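Local structure of putative fimbriae assembly chaperone (Salmonella typhimurium, 2CO7) at residues B[20-32]-B[72-84]. The protein probably serves as a periplasmic chaperone of the PapD-like family, helping Saf fimbrial subunits to fold and assemble. Residues are numbered along the deposited sequence; the frame is centred on the assembly and turned at random.
Sequences RVIYHAGTAGATL and QQSQLRIVRTGGD
Tyr23 reaches from strand 20-24 to the end of strand 73-80, where its OH accepts a nearly straight hydrogen bond from Arg80 N (2.9 Å, 176° at the hydrogen). The ring gets there because CG stands anti to the backbone N (chi1 -163°), and its CE1 edge lies near Ile78 O (3.3 Å). Arg80 crosses the tyrosine at about a right angle; its NE reaches Ala25 O through a water, and its NH1 binds Gly82 O. Beyond the turn, strand 30-32 runs antiparallel to strand 73-80, with two backbone bonds at each of the pairs Ala30-Ile78 and Leu32-Leu76. On the face that carries Ala30, Leu32 and Ile78, Ile78 CD1 touches both Val21 CG2 and Leu32 CB, each 4.3 Å away, and Leu128 of strand 116-131 adjoins it. On the face of Thr31, Arg77 bends at chi2 (87°) to bring its guanidinium against the backbone at Ala28 and Gly29, with Ala28 O over one face; NH2 is 3.1 Å from that oxygen, but the angle is too poor for a hydrogen bond. Gln75 NE2 meets Thr31 OG1 through a shared water. In this immunoglobulin-like N-terminal domain, apolar packing and the hydroxyl of the buried Tyr23 thus tie strand 20-24 to strand 73-80, whereas the outward polar groups are linked largely through water.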
loop_
_atom_site.group_PDB
_atom_site.type_symbol
_atom_site.label_atom_id
_atom_site.label_comp_id
_atom_site.label_asym_id
_atom_site.label_seq_id
_atom_site.Cartn_x
_atom_site.Cartn_y
_atom_site.Cartn_z
ATOM N N ARG B 20 -6.133 -9.126 -3.226
ATOM C CA ARG B 20 -5.015 -9.975 -3.641
ATOM C C ARG B 20 -5.418 -10.733 -4.897
ATOM O O ARG B 20 -6.617 -10.853 -5.202
ATOM C CB ARG B 20 -4.642 -10.994 -2.532
ATOM C CG ARG B 20 -5.794 -11.973 -2.187
ATOM C CD ARG B 20 -6.494 -11.630 -0.846
ATOM N NE ARG B 20 -5.513 -11.730 0.257
ATOM C CZ ARG B 20 -4.973 -10.691 0.915
ATOM N NH1 ARG B 20 -5.381 -9.431 0.691
ATOM N NH2 ARG B 20 -4.039 -10.905 1.834
ATOM N N VAL B 21 -4.435 -11.288 -5.594
ATOM C CA VAL B 21 -4.682 -12.113 -6.761
ATOM C C VAL B 21 -3.855 -13.362 -6.485
ATOM O O VAL B 21 -2.622 -13.276 -6.244
ATOM C CB VAL B 21 -4.209 -11.437 -8.104
ATOM C CG1 VAL B 21 -4.457 -12.407 -9.270
ATOM C CG2 VAL B 21 -4.977 -10.147 -8.411
ATOM N N ILE B 22 -4.506 -14.524 -6.485
ATOM C CA ILE B 22 -3.755 -15.780 -6.321
ATOM C C ILE B 22 -3.541 -16.350 -7.732
ATOM O O ILE B 22 -4.513 -16.568 -8.494
ATOM C CB ILE B 22 -4.480 -16.798 -5.415
ATOM C CG1 ILE B 22 -4.834 -16.148 -4.060
ATOM C CG2 ILE B 22 -3.636 -18.163 -5.309
ATOM C CD1 ILE B 22 -3.637 -15.523 -3.307
ATOM N N TYR B 23 -2.278 -16.576 -8.063
ATOM C CA TYR B 23 -1.887 -17.087 -9.390
ATOM C C TYR B 23 -1.521 -18.544 -9.277
ATOM O O TYR B 23 -0.418 -18.887 -8.831
ATOM C CB TYR B 23 -0.721 -16.247 -9.969
ATOM C CG TYR B 23 -0.527 -16.433 -11.473
ATOM C CD1 TYR B 23 -0.832 -15.400 -12.373
ATOM C CD2 TYR B 23 -0.030 -17.632 -11.988
ATOM C CE1 TYR B 23 -0.629 -15.556 -13.748
ATOM C CE2 TYR B 23 0.141 -17.811 -13.372
ATOM C CZ TYR B 23 -0.151 -16.754 -14.244
ATOM O OH TYR B 23 0.003 -16.949 -15.617
ATOM N N HIS B 24 -2.451 -19.405 -9.699
ATOM C CA HIS B 24 -2.269 -20.852 -9.625
ATOM C C HIS B 24 -1.400 -21.276 -10.809
ATOM O O HIS B 24 -1.731 -20.962 -11.935
ATOM C CB HIS B 24 -3.626 -21.547 -9.661
ATOM C CG HIS B 24 -4.454 -21.318 -8.432
ATOM N ND1 HIS B 24 -5.237 -20.196 -8.252
ATOM C CD2 HIS B 24 -4.628 -22.082 -7.324
ATOM C CE1 HIS B 24 -5.857 -20.281 -7.082
ATOM N NE2 HIS B 24 -5.516 -21.422 -6.508
ATOM N N ALA B 25 -0.287 -21.935 -10.528
ATOM C CA ALA B 25 0.712 -22.282 -11.550
ATOM C C ALA B 25 0.181 -22.919 -12.852
ATOM O O ALA B 25 0.640 -22.560 -13.951
ATOM C CB ALA B 25 1.829 -23.160 -10.943
ATOM N N GLY B 26 -0.746 -23.873 -12.745
ATOM C CA GLY B 26 -1.259 -24.554 -13.945
ATOM C C GLY B 26 -2.127 -23.715 -14.880
ATOM O O GLY B 26 -2.351 -24.084 -16.046
ATOM N N THR B 27 -2.590 -22.577 -14.395
ATOM C CA THR B 27 -3.510 -21.721 -15.165
ATOM C C THR B 27 -2.863 -20.925 -16.309
ATOM O O THR B 27 -1.637 -20.826 -16.387
ATOM C CB THR B 27 -4.259 -20.753 -14.245
ATOM O OG1 THR B 27 -3.357 -19.737 -13.793
ATOM C CG2 THR B 27 -4.928 -21.541 -13.078
ATOM N N ALA B 28 -3.696 -20.386 -17.188
ATOM C CA ALA B 28 -3.214 -19.632 -18.360
ATOM C C ALA B 28 -2.955 -18.174 -17.946
ATOM O O ALA B 28 -2.337 -17.391 -18.664
ATOM C CB ALA B 28 -4.215 -19.693 -19.466
ATOM N N GLY B 29 -3.492 -17.804 -16.801
ATOM C CA GLY B 29 -3.328 -16.437 -16.314
ATOM C C GLY B 29 -4.425 -16.051 -15.333
ATOM O O GLY B 29 -5.395 -16.802 -15.132
ATOM N N ALA B 30 -4.295 -14.844 -14.780
ATOM C CA ALA B 30 -5.219 -14.347 -13.776
ATOM C C ALA B 30 -5.804 -13.019 -14.262
ATOM O O ALA B 30 -5.354 -12.430 -15.269
ATOM C CB ALA B 30 -4.502 -14.168 -12.482
ATOM N N THR B 31 -6.824 -12.543 -13.568
ATOM C CA THR B 31 -7.412 -11.259 -13.953
ATOM C C THR B 31 -7.628 -10.413 -12.742
ATOM O O THR B 31 -7.723 -10.920 -11.612
ATOM C CB THR B 31 -8.769 -11.378 -14.728
ATOM O OG1 THR B 31 -9.733 -12.093 -13.934
ATOM C CG2 THR B 31 -8.594 -12.059 -16.101
ATOM N N LEU B 32 -7.717 -9.103 -12.969
ATOM C CA LEU B 32 -7.971 -8.156 -11.858
ATOM C C LEU B 32 -8.791 -7.016 -12.463
ATOM O O LEU B 32 -8.361 -6.402 -13.431
ATOM C CB LEU B 32 -6.653 -7.624 -11.295
ATOM C CG LEU B 32 -6.766 -6.532 -10.214
ATOM C CD1 LEU B 32 -7.534 -6.986 -8.973
ATOM C CD2 LEU B 32 -5.333 -6.051 -9.853
ATOM N N GLN B 72 -15.630 4.018 -15.960
ATOM C CA GLN B 72 -15.364 2.812 -16.719
ATOM C C GLN B 72 -14.783 1.700 -15.871
ATOM O O GLN B 72 -13.922 1.943 -15.020
ATOM C CB GLN B 72 -14.442 3.091 -17.912
ATOM C CG GLN B 72 -14.219 1.857 -18.817
ATOM C CD GLN B 72 -13.384 2.149 -20.042
ATOM O OE1 GLN B 72 -12.905 3.257 -20.242
ATOM N NE2 GLN B 72 -13.252 1.141 -20.912
ATOM N N GLN B 73 -15.225 0.481 -16.144
ATOM C CA GLN B 73 -14.673 -0.712 -15.491
ATOM C C GLN B 73 -14.053 -1.585 -16.579
ATOM O O GLN B 73 -14.638 -1.779 -17.648
ATOM C CB GLN B 73 -15.771 -1.482 -14.745
ATOM C CG GLN B 73 -15.381 -2.907 -14.213
ATOM C CD GLN B 73 -15.453 -4.012 -15.267
ATOM O OE1 GLN B 73 -16.369 -4.049 -16.100
ATOM N NE2 GLN B 73 -14.519 -4.970 -15.183
ATOM N N SER B 74 -12.871 -2.099 -16.286
ATOM C CA SER B 74 -12.079 -2.863 -17.235
ATOM C C SER B 74 -11.431 -4.037 -16.487
ATOM O O SER B 74 -11.430 -4.064 -15.255
ATOM C CB SER B 74 -10.966 -1.999 -17.809
ATOM O OG SER B 74 -10.445 -2.645 -18.961
ATOM N N GLN B 75 -10.872 -4.973 -17.249
ATOM C CA GLN B 75 -10.141 -6.097 -16.684
ATOM C C GLN B 75 -8.693 -6.044 -17.121
ATOM O O GLN B 75 -8.380 -5.729 -18.281
ATOM C CB GLN B 75 -10.754 -7.428 -17.147
ATOM C CG GLN B 75 -12.209 -7.617 -16.808
ATOM C CD GLN B 75 -12.471 -8.008 -15.347
ATOM O OE1 GLN B 75 -13.624 -7.985 -14.902
ATOM N NE2 GLN B 75 -11.421 -8.367 -14.603
ATOM N N LEU B 76 -7.801 -6.352 -16.199
ATOM C CA LEU B 76 -6.421 -6.507 -16.549
ATOM C C LEU B 76 -6.151 -7.977 -16.568
ATOM O O LEU B 76 -6.650 -8.689 -15.707
ATOM C CB LEU B 76 -5.569 -5.864 -15.492
ATOM C CG LEU B 76 -5.950 -4.430 -15.162
ATOM C CD1 LEU B 76 -5.028 -3.946 -14.079
ATOM C CD2 LEU B 76 -5.878 -3.556 -16.435
ATOM N N ARG B 77 -5.364 -8.432 -17.535
ATOM C CA ARG B 77 -4.918 -9.806 -17.577
ATOM C C ARG B 77 -3.488 -9.865 -17.057
ATOM O O ARG B 77 -2.630 -9.116 -17.522
ATOM C CB ARG B 77 -4.923 -10.257 -19.039
ATOM C CG ARG B 77 -4.197 -11.564 -19.311
ATOM C CD ARG B 77 -5.092 -12.788 -19.110
ATOM N NE ARG B 77 -4.641 -13.877 -19.975
ATOM C CZ ARG B 77 -4.878 -15.168 -19.747
ATOM N NH1 ARG B 77 -5.572 -15.541 -18.675
ATOM N NH2 ARG B 77 -4.426 -16.089 -20.594
ATOM N N ILE B 78 -3.211 -10.802 -16.162
ATOM C CA ILE B 78 -1.859 -10.969 -15.612
ATOM C C ILE B 78 -1.344 -12.349 -16.032
ATOM O O ILE B 78 -2.027 -13.326 -15.808
ATOM C CB ILE B 78 -1.889 -10.909 -14.065
ATOM C CG1 ILE B 78 -2.493 -9.583 -13.567
ATOM C CG2 ILE B 78 -0.469 -11.155 -13.519
ATOM C CD1 ILE B 78 -2.932 -9.582 -12.096
ATOM N N VAL B 79 -0.154 -12.431 -16.635
ATOM C CA VAL B 79 0.333 -13.718 -17.163
ATOM C C VAL B 79 1.803 -13.885 -16.773
ATOM O O VAL B 79 2.576 -12.923 -16.843
ATOM C CB VAL B 79 0.114 -13.852 -18.721
ATOM C CG1 VAL B 79 -1.363 -13.815 -19.104
ATOM C CG2 VAL B 79 0.853 -12.759 -19.483
ATOM N N ARG B 80 2.161 -15.067 -16.261
ATOM C CA ARG B 80 3.574 -15.381 -16.031
ATOM C C ARG B 80 4.312 -15.477 -17.343
ATOM O O ARG B 80 3.843 -16.166 -18.263
ATOM C CB ARG B 80 3.737 -16.701 -15.275
ATOM C CG ARG B 80 5.185 -16.940 -14.846
ATOM C CD ARG B 80 5.413 -18.286 -14.102
ATOM N NE ARG B 80 5.108 -19.449 -14.949
ATOM C CZ ARG B 80 5.898 -19.980 -15.890
ATOM N NH1 ARG B 80 7.095 -19.478 -16.170
ATOM N NH2 ARG B 80 5.462 -21.024 -16.590
ATOM N N THR B 81 5.490 -14.855 -17.447
ATOM C CA THR B 81 6.208 -14.890 -18.739
ATOM C C THR B 81 7.480 -15.690 -18.820
ATOM O O THR B 81 8.083 -15.763 -19.909
ATOM C CB THR B 81 6.578 -13.502 -19.284
ATOM O OG1 THR B 81 7.552 -13.692 -20.310
ATOM C CG2 THR B 81 7.232 -12.645 -18.219
ATOM N N GLY B 82 7.911 -16.260 -17.706
ATOM C CA GLY B 82 9.133 -17.079 -17.649
ATOM C C GLY B 82 9.511 -17.151 -16.172
ATOM O O GLY B 82 8.668 -17.460 -15.335
ATOM N N GLY B 83 10.765 -16.847 -15.842
ATOM C CA GLY B 83 11.183 -16.828 -14.433
ATOM C C GLY B 83 11.642 -18.187 -13.944
ATOM O O GLY B 83 11.468 -19.204 -14.616
ATOM N N ASP B 84 12.288 -18.214 -12.792
ATOM C CA ASP B 84 12.655 -19.505 -12.206
ATOM C C ASP B 84 12.171 -19.538 -10.765
ATOM O O ASP B 84 12.949 -19.707 -9.814
ATOM C CB ASP B 84 14.149 -19.791 -12.323
ATOM C CG ASP B 84 14.492 -21.286 -12.120
ATOM O OD1 ASP B 84 15.603 -21.572 -11.609
ATOM O OD2 ASP B 84 13.666 -22.173 -12.479
HETATM O O HOH W 1 2.375 -20.537 -14.598
HETATM O O HOH W 2 -6.883 -18.170 -17.089
HETATM O O HOH W 3 -11.173 -10.108 -12.596
#